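Local structure of 2'-deoxycytidine 5'-triphosphate deaminase (Agrobacterium tumefaciens, 2R9Q) at residues A31-V35 and D36-P40; P62-V66 and I67-N71; I148-T152 and F153-V157; F324-E327 and H328-V332. The protein probably catalyses the hydrolytic deamination of dCTP to dUTP, in the manner of a dCTP deaminase. All blocks are in the same frame, centred on the assembly; numbering follows the deposited sequence.

Contact 1. Residues A31-V35 and D36-P40; sequences ADLDV and DQVQP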
# COMPACT_ATOMS: atom_id res chain seq x y z
N ALA B 31 26.35 -31.72 1.89
CA ALA B 31 26.26 -32.68 2.99
C ALA B 31 25.37 -33.85 2.63
O ALA B 31 24.71 -33.85 1.59
CB ALA B 31 25.76 -32.00 4.25
N ASP B 32 25.37 -34.87 3.48
CA ASP B 32 24.48 -36.01 3.29
C ASP B 32 23.06 -35.45 3.23
O ASP B 32 22.76 -34.50 3.93
CB ASP B 32 24.61 -37.03 4.44
N LEU B 33 22.21 -36.04 2.40
CA LEU B 33 20.82 -35.63 2.30
C LEU B 33 20.12 -35.83 3.64
O LEU B 33 20.60 -36.57 4.47
CB LEU B 33 20.11 -36.38 1.16
CG LEU B 33 20.79 -36.32 -0.23
CD1 LEU B 33 20.00 -37.10 -1.30
CD2 LEU B 33 21.06 -34.88 -0.69
N ASP B 34 19.06 -35.06 3.90
CA ASP B 34 18.15 -35.33 5.03
C ASP B 34 17.49 -36.69 4.77
O ASP B 34 17.26 -37.06 3.62
CB ASP B 34 17.04 -34.27 5.17
CG ASP B 34 17.55 -32.84 5.39
OD1 ASP B 34 18.71 -32.64 5.84
OD2 ASP B 34 16.76 -31.90 5.11
N VAL B 35 17.18 -37.43 5.83
CA VAL B 35 16.51 -38.74 5.67
C VAL B 35 15.23 -38.59 4.83
O VAL B 35 14.95 -39.43 3.97
CB VAL B 35 16.20 -39.46 7.04
CG1 VAL B 35 15.45 -38.53 7.99
CG2 VAL B 35 15.45 -40.79 6.80
N ASP B 36 14.52 -37.48 5.05
CA ASP B 36 13.25 -37.22 4.40
C ASP B 36 13.34 -36.21 3.25
O ASP B 36 12.33 -35.60 2.86
CB ASP B 36 12.26 -36.74 5.45
CG ASP B 36 12.66 -35.44 6.09
OD1 ASP B 36 13.87 -35.12 6.14
OD2 ASP B 36 11.77 -34.72 6.54
N GLN B 37 14.54 -36.06 2.67
CA GLN B 37 14.77 -35.03 1.65
C GLN B 37 14.26 -35.43 0.28
O GLN B 37 13.82 -34.56 -0.50
CB GLN B 37 16.23 -34.63 1.55
CG GLN B 37 16.42 -33.23 1.06
CD GLN B 37 17.87 -32.87 0.87
OE1 GLN B 37 18.70 -33.19 1.70
NE2 GLN B 37 18.18 -32.18 -0.21
N VAL B 38 14.32 -36.73 -0.01
CA VAL B 38 13.86 -37.27 -1.29
C VAL B 38 12.39 -37.66 -1.15
O VAL B 38 12.02 -38.47 -0.30
CB VAL B 38 14.72 -38.48 -1.75
CG1 VAL B 38 14.28 -38.96 -3.15
CG2 VAL B 38 16.24 -38.14 -1.72
N GLN B 39 11.56 -37.02 -1.96
CA GLN B 39 10.15 -37.29 -1.98
C GLN B 39 9.96 -38.36 -3.04
O GLN B 39 10.90 -38.67 -3.78
CB GLN B 39 9.36 -36.00 -2.27
CG GLN B 39 9.70 -34.80 -1.38
CD GLN B 39 9.48 -35.07 0.07
OE1 GLN B 39 8.63 -35.88 0.44
NE2 GLN B 39 10.27 -34.43 0.91
N PRO B 40 8.75 -38.95 -3.09
CA PRO B 40 8.40 -39.97 -4.10
C PRO B 40 8.74 -39.60 -5.57
O PRO B 40 9.21 -40.46 -6.29
CB PRO B 40 6.90 -40.15 -3.90
CG PRO B 40 6.66 -39.80 -2.50
CD PRO B 40 7.64 -38.74 -2.14
O HOH W 1 13.33 -39.53 1.95
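Gln-37 reaches back across the turn to Asp-34 and Leu-33. Its CG stands opposite the backbone N (chi1 -153°) and the chain beyond runs extended, which brings the amide to the backbone of Asp-34. There Gln-37 OE1 accepts from Asp-34 N at 2.9 Å, with the donor in the carbonyl plane on a lone pair. In return Gln-37 N gives a 3.0 Å bond to Asp-34 O. Asp-34 is thus held through both its N-H and its C=O. The amide and the Asp-34 carboxylate have their planes 60° apart. Leu-33 crosses the Gln-37 chain at about a right angle, and Leu-33 CD1 touches Val-38 CG2 at 3.9 Å. Asp-36 OD1 comes to Asp-34 CB at 3.4 Å. The two carboxylates are like charges, and both form salt bridges with Arg-162, which probably offsets their repulsion. The NE2 end of Gln-37 bonds to Asp-44 O on strand 42-46. One water donates to both Val-35 O and Val-38 O and links the turn to the residue after it. The arrangement is a type I beta turn from Asp-34 to Gln-37, leading into the short strand 38-39.

Contact 2. Residues P62-V66 and I67-N71; sequences PGTRV and IDKLN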
# COMPACT_ATOMS: atom_id res chain seq x y z
N PRO B 62 22.09 -16.02 -21.42
CA PRO B 62 23.00 -16.91 -22.14
C PRO B 62 24.48 -16.65 -21.89
O PRO B 62 24.92 -15.50 -21.90
CB PRO B 62 22.65 -16.64 -23.61
CG PRO B 62 21.28 -16.12 -23.60
CD PRO B 62 21.18 -15.32 -22.35
N GLY B 63 25.23 -17.71 -21.63
CA GLY B 63 26.64 -17.60 -21.25
C GLY B 63 26.93 -16.69 -20.07
O GLY B 63 27.97 -16.04 -20.03
N THR B 64 26.01 -16.62 -19.10
CA THR B 64 26.23 -15.87 -17.86
C THR B 64 26.07 -16.76 -16.63
O THR B 64 25.01 -17.35 -16.44
CB THR B 64 25.25 -14.68 -17.70
OG1 THR B 64 25.22 -13.88 -18.89
CG2 THR B 64 25.67 -13.82 -16.49
N ARG B 65 27.12 -16.84 -15.82
CA ARG B 65 27.06 -17.48 -14.51
C ARG B 65 26.28 -16.61 -13.53
O ARG B 65 26.40 -15.40 -13.54
CB ARG B 65 28.45 -17.76 -13.94
CG ARG B 65 29.33 -18.67 -14.81
CD ARG B 65 30.58 -19.12 -14.08
NE ARG B 65 31.33 -18.00 -13.51
CZ ARG B 65 32.11 -18.06 -12.41
NH1 ARG B 65 32.26 -19.20 -11.73
NH2 ARG B 65 32.73 -16.96 -11.99
N VAL B 66 25.46 -17.25 -12.69
CA VAL B 66 24.69 -16.51 -11.69
C VAL B 66 25.62 -15.69 -10.78
O VAL B 66 25.32 -14.54 -10.46
CB VAL B 66 23.77 -17.45 -10.85
CG1 VAL B 66 23.15 -16.69 -9.70
CG2 VAL B 66 22.70 -18.09 -11.72
N ILE B 67 26.78 -16.28 -10.44
CA ILE B 67 27.76 -15.61 -9.58
C ILE B 67 28.36 -14.33 -10.19
O ILE B 67 28.69 -13.42 -9.46
CB ILE B 67 28.88 -16.60 -9.07
CG1 ILE B 67 29.43 -16.13 -7.71
CG2 ILE B 67 30.00 -16.81 -10.10
CD1 ILE B 67 28.39 -16.08 -6.58
N ASP B 68 28.47 -14.26 -11.52
CA ASP B 68 28.91 -13.04 -12.19
C ASP B 68 27.93 -11.88 -12.06
O ASP B 68 28.29 -10.78 -11.67
CB ASP B 68 29.18 -13.29 -13.68
CG ASP B 68 30.35 -14.23 -13.91
OD1 ASP B 68 31.18 -14.41 -12.99
OD2 ASP B 68 30.43 -14.78 -15.02
N LYS B 69 26.68 -12.13 -12.40
CA LYS B 69 25.64 -11.12 -12.23
C LYS B 69 25.57 -10.58 -10.78
O LYS B 69 25.55 -9.37 -10.56
CB LYS B 69 24.28 -11.65 -12.70
CG LYS B 69 24.23 -11.84 -14.20
CD LYS B 69 24.02 -10.51 -14.97
CE LYS B 69 22.55 -10.23 -15.31
NZ LYS B 69 22.18 -10.52 -16.72
N LEU B 70 25.55 -11.49 -9.81
CA LEU B 70 25.71 -11.15 -8.39
C LEU B 70 26.88 -10.20 -8.13
O LEU B 70 26.71 -9.14 -7.56
CB LEU B 70 25.87 -12.44 -7.56
CG LEU B 70 24.74 -12.94 -6.65
CD1 LEU B 70 23.39 -12.55 -7.18
CD2 LEU B 70 24.82 -14.45 -6.44
N ASN B 71 28.08 -10.58 -8.57
CA ASN B 71 29.28 -9.75 -8.46
C ASN B 71 29.22 -8.42 -9.25
O ASN B 71 30.02 -7.51 -9.02
CB ASN B 71 30.51 -10.52 -8.94
CG ASN B 71 30.84 -11.73 -8.09
OD1 ASN B 71 30.23 -11.97 -7.05
ND2 ASN B 71 31.81 -12.51 -8.54
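The backbone passes from a loop into a helix, with Arg-65 at the N-cap position, and Leu-70 N bonds to Val-66 O at 3.1 Å. Arg-65 O receives two weak bonds, from Asp-68 N and Lys-69 N. The Arg-65 side chain turns back beside the first turn. It bends at chi3 (-52°), which swings the guanidinium over Ile-67 and up to Asp-68. Ile-67 CG2 lies over one face of the group, above its centre, 3.4 Å from Arg-65 CZ. The two side chains run side by side and point the same way. Asp-68 OD2 lies at the guanidinium edge, in plane. Asp-68 OD1 forms the salt bridge with Arg-65 NH2 at 3.1 Å, met on its syn side but tilted out of both planes. The carboxylate and guanidinium planes are 63° apart, and the pair is joined by a single bond and not by a flat two-pronged one. Thr-64 CG2 presses on Lys-69 CG at 3.4 Å, a tight contact. Lys-69 bends along its whole length. Its NZ bonds to the carbonyls of Met-59 and Pro-60 and forms a salt bridge with Glu-327 of the second subunit. Val-66 N bonds to Asp-128 OD1, and Val-66 packs on Tyr-145 of strand 143-150. The arrangement is a helix N-terminus, with an i to i+3 salt bridge from the N-cap residue.

Contact 3. Residues I148-T152 and F153-V157; sequences ISPRT and FPIVV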
# COMPACT_ATOMS: atom_id res chain seq x y z
N ILE B 148 14.34 -15.60 -3.19
CA ILE B 148 13.32 -15.59 -2.16
C ILE B 148 12.85 -14.18 -1.91
O ILE B 148 13.63 -13.30 -1.56
CB ILE B 148 13.77 -16.20 -0.77
CG1 ILE B 148 14.43 -17.56 -0.88
CG2 ILE B 148 12.57 -16.30 0.23
CD1 ILE B 148 15.19 -18.03 0.37
N SER B 149 11.55 -14.00 -2.05
CA SER B 149 10.88 -12.79 -1.59
C SER B 149 9.61 -13.10 -0.80
O SER B 149 8.59 -13.51 -1.37
CB SER B 149 10.53 -11.87 -2.76
OG SER B 149 10.19 -10.61 -2.25
N PRO B 150 9.65 -12.92 0.52
CA PRO B 150 8.43 -13.06 1.35
C PRO B 150 7.40 -11.99 0.99
O PRO B 150 7.76 -10.86 0.81
CB PRO B 150 8.96 -12.86 2.77
CG PRO B 150 10.43 -13.08 2.67
CD PRO B 150 10.81 -12.56 1.36
N ARG B 151 6.14 -12.35 0.89
CA ARG B 151 5.15 -11.39 0.49
C ARG B 151 4.27 -10.94 1.66
O ARG B 151 3.98 -9.77 1.77
CB ARG B 151 4.32 -12.00 -0.63
CG ARG B 151 4.42 -11.38 -1.96
CD ARG B 151 5.56 -11.83 -2.84
NE ARG B 151 6.79 -11.01 -2.82
CZ ARG B 151 6.92 -9.68 -2.63
NH1 ARG B 151 5.89 -8.85 -2.46
NH2 ARG B 151 8.15 -9.16 -2.65
N THR B 152 3.80 -11.86 2.50
CA THR B 152 2.90 -11.49 3.59
C THR B 152 3.53 -11.58 4.95
O THR B 152 3.34 -10.71 5.74
CB THR B 152 1.63 -12.35 3.61
OG1 THR B 152 0.99 -12.24 2.34
CG2 THR B 152 0.65 -11.91 4.74
N PHE B 153 4.23 -12.69 5.23
CA PHE B 153 4.86 -12.90 6.51
C PHE B 153 6.35 -12.76 6.40
O PHE B 153 6.98 -13.36 5.50
CB PHE B 153 4.56 -14.31 7.11
CG PHE B 153 3.12 -14.73 7.05
CD1 PHE B 153 2.19 -14.13 7.82
CD2 PHE B 153 2.73 -15.78 6.26
CE1 PHE B 153 0.89 -14.50 7.75
CE2 PHE B 153 1.44 -16.14 6.19
CZ PHE B 153 0.53 -15.50 6.94
N PRO B 154 6.95 -12.02 7.34
CA PRO B 154 8.39 -12.11 7.41
C PRO B 154 8.80 -13.50 7.93
O PRO B 154 8.07 -14.13 8.73
CB PRO B 154 8.75 -11.00 8.37
CG PRO B 154 7.53 -10.85 9.27
CD PRO B 154 6.40 -11.07 8.34
N ILE B 155 9.92 -14.00 7.44
CA ILE B 155 10.32 -15.38 7.71
C ILE B 155 11.72 -15.48 8.27
O ILE B 155 12.53 -14.60 8.06
CB ILE B 155 10.10 -16.31 6.52
CG1 ILE B 155 10.98 -15.94 5.32
CG2 ILE B 155 8.60 -16.37 6.16
CD1 ILE B 155 11.11 -17.04 4.26
N VAL B 156 11.99 -16.53 9.05
CA VAL B 156 13.37 -16.88 9.40
C VAL B 156 13.80 -18.18 8.69
O VAL B 156 13.08 -19.18 8.70
CB VAL B 156 13.68 -16.87 10.98
CG1 VAL B 156 12.44 -17.12 11.79
CG2 VAL B 156 14.77 -17.88 11.34
N VAL B 157 14.97 -18.10 8.08
CA VAL B 157 15.62 -19.18 7.33
C VAL B 157 17.05 -19.36 7.77
O VAL B 157 17.65 -18.48 8.35
CB VAL B 157 15.55 -18.99 5.77
CG1 VAL B 157 14.12 -18.72 5.32
CG2 VAL B 157 16.56 -17.91 5.26
O HOH W 2 5.52 -14.25 3.22
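The Phe-153 ring has the Thr-152 methyl over one face. Thr-152 CG2 sits 4.1 Å from the Phe-153 ring centroid, 15° off the normal, a CH-pi contact shifted toward the rim. Thr-152 OG1 sits beside the backbone N (chi1 -56°), which leaves CG2 anti to that N and turned to the ring. OG1 bonds to Asp-120 OD2. Phe-153 also meets Trp-242 edge-to-face. The other flat group is the Arg-151 guanidinium, with Ser-149 CB at its edge, in plane. Arg-151 NH2 bonds to Ser-149 OG, but this bond is modelled unusually short and its length is doubtful. Across the bend, Pro-150 CG meets Ile-155 CG1 at 3.9 Å, the two side chains crossing at about a right angle. Ile-148 CG2 reaches Ile-155 CD1 at 4.3 Å. A water accepts from Phe-153 N at 2.9 Å and, weakly, from Arg-151 N. The bend joins strand 143-150 to strand 155-157, which belong to different sheets. Ile-148, Pro-150 and Ile-155 all pack on Leu-86 of strand 84-86, and Ile-148 and Ile-155 also touch Ile-121 of strand 121-127. Phe-153 rests on Val-228 of strand 228-229, while Ser-149 and Arg-151 pack on Val-322 of the second subunit.

Contact 4. Residues F324-E327 and H328-V332; sequences FILE and HGQIV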
# COMPACT_ATOMS: atom_id res chain seq x y z
N PHE B 324 -12.13 -9.12 -7.26
CA PHE B 324 -12.88 -10.09 -7.99
C PHE B 324 -13.73 -10.86 -7.00
O PHE B 324 -13.26 -11.30 -5.94
CB PHE B 324 -11.93 -11.03 -8.75
CG PHE B 324 -12.64 -11.98 -9.71
CD1 PHE B 324 -13.21 -11.51 -10.89
CD2 PHE B 324 -12.73 -13.34 -9.43
CE1 PHE B 324 -13.84 -12.36 -11.78
CE2 PHE B 324 -13.38 -14.21 -10.31
CZ PHE B 324 -13.94 -13.72 -11.48
N ILE B 325 -15.01 -10.98 -7.35
CA ILE B 325 -15.91 -11.82 -6.60
C ILE B 325 -15.74 -13.23 -7.12
O ILE B 325 -16.14 -13.51 -8.22
CB ILE B 325 -17.39 -11.42 -6.74
CG1 ILE B 325 -17.60 -9.95 -6.35
CG2 ILE B 325 -18.27 -12.34 -5.87
CD1 ILE B 325 -18.76 -9.30 -7.10
N LEU B 326 -15.12 -14.09 -6.32
CA LEU B 326 -14.91 -15.48 -6.65
C LEU B 326 -16.12 -16.25 -6.16
O LEU B 326 -16.55 -16.10 -5.03
CB LEU B 326 -13.62 -16.02 -6.02
CG LEU B 326 -13.24 -17.49 -6.26
CD1 LEU B 326 -12.87 -17.83 -7.71
CD2 LEU B 326 -12.10 -17.87 -5.29
N GLU B 327 -16.66 -17.09 -7.03
CA GLU B 327 -17.90 -17.80 -6.75
C GLU B 327 -17.63 -19.30 -6.70
O GLU B 327 -16.77 -19.80 -7.45
CB GLU B 327 -18.98 -17.45 -7.81
CG GLU B 327 -19.42 -15.99 -7.79
CD GLU B 327 -20.30 -15.62 -8.97
OE1 GLU B 327 -21.46 -16.12 -9.00
OE2 GLU B 327 -19.84 -14.83 -9.87
N HIS B 328 -18.35 -19.97 -5.80
CA HIS B 328 -18.35 -21.43 -5.65
C HIS B 328 -18.54 -22.16 -6.99
O HIS B 328 -19.33 -21.74 -7.84
CB HIS B 328 -19.47 -21.82 -4.68
CG HIS B 328 -19.59 -23.30 -4.44
ND1 HIS B 328 -18.88 -23.96 -3.45
CD2 HIS B 328 -20.32 -24.25 -5.07
CE1 HIS B 328 -19.18 -25.25 -3.48
NE2 HIS B 328 -20.05 -25.45 -4.45
N GLY B 329 -17.81 -23.25 -7.19
CA GLY B 329 -17.81 -23.97 -8.46
C GLY B 329 -16.96 -23.34 -9.55
O GLY B 329 -16.75 -23.95 -10.57
N GLN B 330 -16.46 -22.14 -9.34
CA GLN B 330 -15.56 -21.52 -10.31
C GLN B 330 -14.31 -22.38 -10.49
O GLN B 330 -13.65 -22.74 -9.50
CB GLN B 330 -15.18 -20.13 -9.83
CG GLN B 330 -14.04 -19.44 -10.57
CD GLN B 330 -14.40 -19.05 -11.97
OE1 GLN B 330 -15.37 -18.35 -12.19
NE2 GLN B 330 -13.58 -19.46 -12.92
N ILE B 331 -13.98 -22.67 -11.75
CA ILE B 331 -12.71 -23.33 -12.09
C ILE B 331 -11.48 -22.44 -11.89
O ILE B 331 -11.43 -21.31 -12.36
CB ILE B 331 -12.70 -23.89 -13.53
CG1 ILE B 331 -13.77 -24.99 -13.67
CG2 ILE B 331 -11.30 -24.43 -13.89
CD1 ILE B 331 -14.11 -25.35 -15.12
N VAL B 332 -10.48 -22.99 -11.18
CA VAL B 332 -9.31 -22.22 -10.73
C VAL B 332 -7.96 -22.80 -11.14
O VAL B 332 -6.94 -22.10 -11.15
CB VAL B 332 -9.35 -21.97 -9.19
CG1 VAL B 332 -10.67 -21.27 -8.80
CG2 VAL B 332 -9.11 -23.28 -8.39
O HOH W 3 -16.15 -16.90 -10.09
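Apolar packing is led by Leu-326, whose CD1 touches Gln-330 CG at 3.5 Å. The two side chains cross at about a right angle. The Leu-326 chain leaves with CG opposite the backbone N (chi1 180°), and its CD1 end turns toward the next segment. Leu-326 CD1 also reaches Val-332 CG1 at 4.2 Å. Leu-326, Gln-330 and Val-332 share a neighbour in Phe-289 of strand 289-292. Among the backbone bonds, Gln-330 N points to Glu-327 O at 3.0 Å across a type II beta turn from Glu-327 to Gln-330. The placing of that oxygen is less certain. Gly-329 takes the positive phi (79°) of the third turn position. The Gln-330 amide is held at both ends. Gln-330 NE2 gives a nearly straight 2.9 Å bond to Ile-331 O, which lies in the amide plane. Gln-330 OE1 accepts from a water at 2.7 Å, and that water in turn accepts from Glu-327 N at 3.1 Å. Two polar side chains have partners outside the turn: Glu-327 pairs with Lys-69 of the second subunit, and His-328 ND1 bonds to Leu-208 N of the same chain. The chemistry implies a turn whose amide orientation is fixed by a backbone carbonyl and a water, with carbons of Leu-326, Gln-330 and Val-332 packed together and the Glu-327 charge probably balanced across the subunit interface.

In the fold
Contacts 1, 2 and 3 lie in the N-terminal dCTP deaminase domain and contact 4 in the C-terminal one. Contact 3 is the buried one; the other three are partly buried. Contacts 1 and 4 are both beta turns, about 38 Å apart between centres and on opposite sides of the chain's centre. Contact 1 is rich in carboxylates; contact 4 joins apolar packing to a fixed amide. Contact 2 stands at a helix start and relies on charge, while contact 3 relies on apolar packing between strands of two sheets and a CH-pi contact in the bend joining them. The centres of contacts 2 and 4 are about 42 Å apart within one chain, yet Lys-69 and Glu-327 pair between subunits. Contact 3 also touches the second subunit.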